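Local coordinates for protein B-cell differentiation antigen CD72 (Mus musculus, PDB 5B1R) that acts as a B-cell co-receptor that recognises the Sm/RNP self-antigen and inhibits B-cell receptor signalling when coligated with that receptor, here represented by its extracellular C-type lectin-like domain, at residues C16-H21 / S111-E116. The protein carries 2 engineered substitutions. Residues are numbered along the deposited sequence; the frame is centred on the assembly and turned at random.
Sequences CFYISH and SICESE. Engineered in segment 111-116: Ser-111 (natural residue Cys).
Phe-17 and Glu-114 face each other as a non-hydrogen-bonded pair of two antiparallel strands, and their side chains run side by side in the same direction. Phe-17 CD1 lies 3.7 Å from Glu-114 CB, and Phe-17 CE1 lies 3.7 Å from Glu-114 OE1. Ring and carboxylate planes stand 80° apart. With CG of Glu-114 set between its backbone N and carbonyl carbon (chi1 76°), the chain then extends to a carboxylate whose OE1 accepts from Ala-42 N and whose OE2 meets Arg-15 in a salt bridge, so both oxygens of this buried acid are engaged. On the same face, Ile-112 places CG2 4.2 Å from Phe-17 CD1.

The other face carries Cys-16, Tyr-18, Ser-20, Ser-115, Cys-113 and the engineered Ser-111. Ser-111 OG rests 3.7 Å from Ser-20 CB, while Ser-20 OG, anti to its backbone N, is hydrogen-bonded to Arg-24 NH1. Tyr-18 and Cys-113 meet through their CB atoms, and the sulphur of Cys-113 lies near the plane of the tyrosine ring, at its edge. Six backbone hydrogen bonds join the strands, two each for Cys-16 with Ser-115, Tyr-18 with Cys-113 and Ser-20 with Ser-111.

Disulfides tie Cys-16 to Cys-5 and Cys-113 to Cys-33, the latter linking this central pairing of the C-type lectin-like fold to helix 26-35. That helix packs against Tyr-18, Ser-20 and Ser-111; strand 10-12 continues the sheet beside Phe-17, and strand 69-70 lies beside Ile-112, with Tyr-69 touching Ile-19 and Ile-112.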
loop_
_atom_site.group_PDB
_atom_site.type_symbol
_atom_site.label_atom_id
_atom_site.label_comp_id
_atom_site.label_asym_id
_atom_site.label_seq_id
_atom_site.Cartn_x
_atom_site.Cartn_y
_atom_site.Cartn_z
ATOM N N CYS A 16 5.523 4.244 8.822
ATOM C CA CYS A 16 5.898 5.219 7.813
ATOM C C CYS A 16 5.595 4.613 6.449
ATOM O O CYS A 16 5.966 3.468 6.193
ATOM C CB CYS A 16 7.392 5.506 7.878
ATOM S SG CYS A 16 7.997 6.047 9.490
ATOM N N PHE A 17 4.975 5.399 5.569
ATOM C CA PHE A 17 4.688 4.946 4.210
ATOM C C PHE A 17 5.620 5.609 3.210
ATOM O O PHE A 17 5.981 6.782 3.347
ATOM C CB PHE A 17 3.255 5.272 3.822
ATOM C CG PHE A 17 2.245 4.633 4.710
ATOM C CD1 PHE A 17 1.969 3.275 4.616
ATOM C CD2 PHE A 17 1.569 5.386 5.649
ATOM C CE1 PHE A 17 1.040 2.694 5.457
ATOM C CE2 PHE A 17 0.638 4.809 6.475
ATOM C CZ PHE A 17 0.368 3.460 6.383
ATOM N N TYR A 18 5.963 4.848 2.178
ATOM C CA TYR A 18 6.753 5.343 1.071
ATOM C C TYR A 18 6.000 5.033 -0.219
ATOM O O TYR A 18 5.712 3.855 -0.509
ATOM C CB TYR A 18 8.141 4.684 1.049
ATOM C CG TYR A 18 8.926 5.070 -0.171
ATOM C CD1 TYR A 18 9.535 6.313 -0.251
ATOM C CD2 TYR A 18 9.039 4.205 -1.262
ATOM C CE1 TYR A 18 10.240 6.675 -1.384
ATOM C CE2 TYR A 18 9.744 4.566 -2.378
ATOM C CZ TYR A 18 10.338 5.801 -2.436
ATOM O OH TYR A 18 11.046 6.166 -3.541
ATOM N N ILE A 19 5.668 6.076 -0.975
ATOM C CA ILE A 19 5.049 5.868 -2.281
ATOM C C ILE A 19 6.144 5.707 -3.330
ATOM O O ILE A 19 6.952 6.601 -3.528
ATOM C CB ILE A 19 4.137 7.051 -2.676
ATOM C CG1 ILE A 19 3.035 7.288 -1.629
ATOM C CG2 ILE A 19 3.560 6.811 -4.081
ATOM C CD1 ILE A 19 2.355 8.643 -1.787
ATOM N N SER A 20 6.172 4.558 -3.993
ATOM C CA SER A 20 7.081 4.363 -5.114
ATOM C C SER A 20 6.320 4.546 -6.418
ATOM O O SER A 20 5.427 3.765 -6.741
ATOM C CB SER A 20 7.723 2.982 -5.077
ATOM O OG SER A 20 8.681 2.883 -6.119
ATOM N N HIS A 21 6.667 5.591 -7.161
ATOM C CA HIS A 21 5.966 5.893 -8.405
ATOM C C HIS A 21 6.387 4.967 -9.552
ATOM O O HIS A 21 5.721 4.906 -10.584
ATOM C CB HIS A 21 6.188 7.351 -8.808
ATOM C CG HIS A 21 5.745 8.325 -7.768
ATOM N ND1 HIS A 21 4.417 8.538 -7.462
ATOM C CD2 HIS A 21 6.454 9.132 -6.945
ATOM C CE1 HIS A 21 4.328 9.441 -6.502
ATOM N NE2 HIS A 21 5.550 9.814 -6.170
ATOM N N SER A 111 3.516 1.570 -6.316
ATOM C CA SER A 111 3.251 0.773 -5.126
ATOM C C SER A 111 3.444 1.622 -3.878
ATOM O O SER A 111 3.961 2.751 -3.952
ATOM C CB SER A 111 4.190 -0.439 -5.099
ATOM O OG SER A 111 5.555 -0.040 -5.092
ATOM N N ILE A 112 3.036 1.071 -2.739
ATOM C CA ILE A 112 3.230 1.755 -1.463
ATOM C C ILE A 112 3.912 0.773 -0.530
ATOM O O ILE A 112 3.429 -0.356 -0.361
ATOM C CB ILE A 112 1.904 2.219 -0.835
ATOM C CG1 ILE A 112 1.079 3.015 -1.858
ATOM C CG2 ILE A 112 2.177 3.022 0.438
ATOM C CD1 ILE A 112 -0.370 3.224 -1.479
ATOM N N CYS A 113 5.049 1.174 0.032
ATOM C CA CYS A 113 5.738 0.392 1.051
ATOM C C CYS A 113 5.458 0.979 2.428
ATOM O O CYS A 113 5.096 2.153 2.556
ATOM C CB CYS A 113 7.248 0.416 0.825
ATOM S SG CYS A 113 7.853 -0.092 -0.796
ATOM N N GLU A 114 5.671 0.170 3.458
ATOM C CA GLU A 114 5.641 0.698 4.810
ATOM C C GLU A 114 6.769 0.105 5.632
ATOM O O GLU A 114 7.168 -1.054 5.445
ATOM C CB GLU A 114 4.301 0.473 5.494
ATOM C CG GLU A 114 4.020 -0.900 5.987
ATOM C CD GLU A 114 2.757 -0.912 6.836
ATOM O OE1 GLU A 114 1.685 -0.887 6.261
ATOM O OE2 GLU A 114 2.815 -0.925 8.085
ATOM N N SER A 115 7.265 0.919 6.546
ATOM C CA SER A 115 8.237 0.484 7.527
ATOM C C SER A 115 7.726 0.885 8.898
ATOM O O SER A 115 6.726 1.608 9.030
ATOM C CB SER A 115 9.592 1.156 7.267
ATOM O OG SER A 115 9.564 2.520 7.686
ATOM N N GLU A 116 8.407 0.450 9.941
ATOM C CA GLU A 116 8.109 0.999 11.245
ATOM C C GLU A 116 8.623 2.448 11.334
ATOM O O GLU A 116 9.527 2.846 10.599
ATOM C CB GLU A 116 8.666 0.111 12.366
ATOM C CG GLU A 116 10.154 0.232 12.662
ATOM C CD GLU A 116 11.074 -0.534 11.715
ATOM O OE1 GLU A 116 12.213 -0.837 12.125
ATOM O OE2 GLU A 116 10.691 -0.826 10.565
#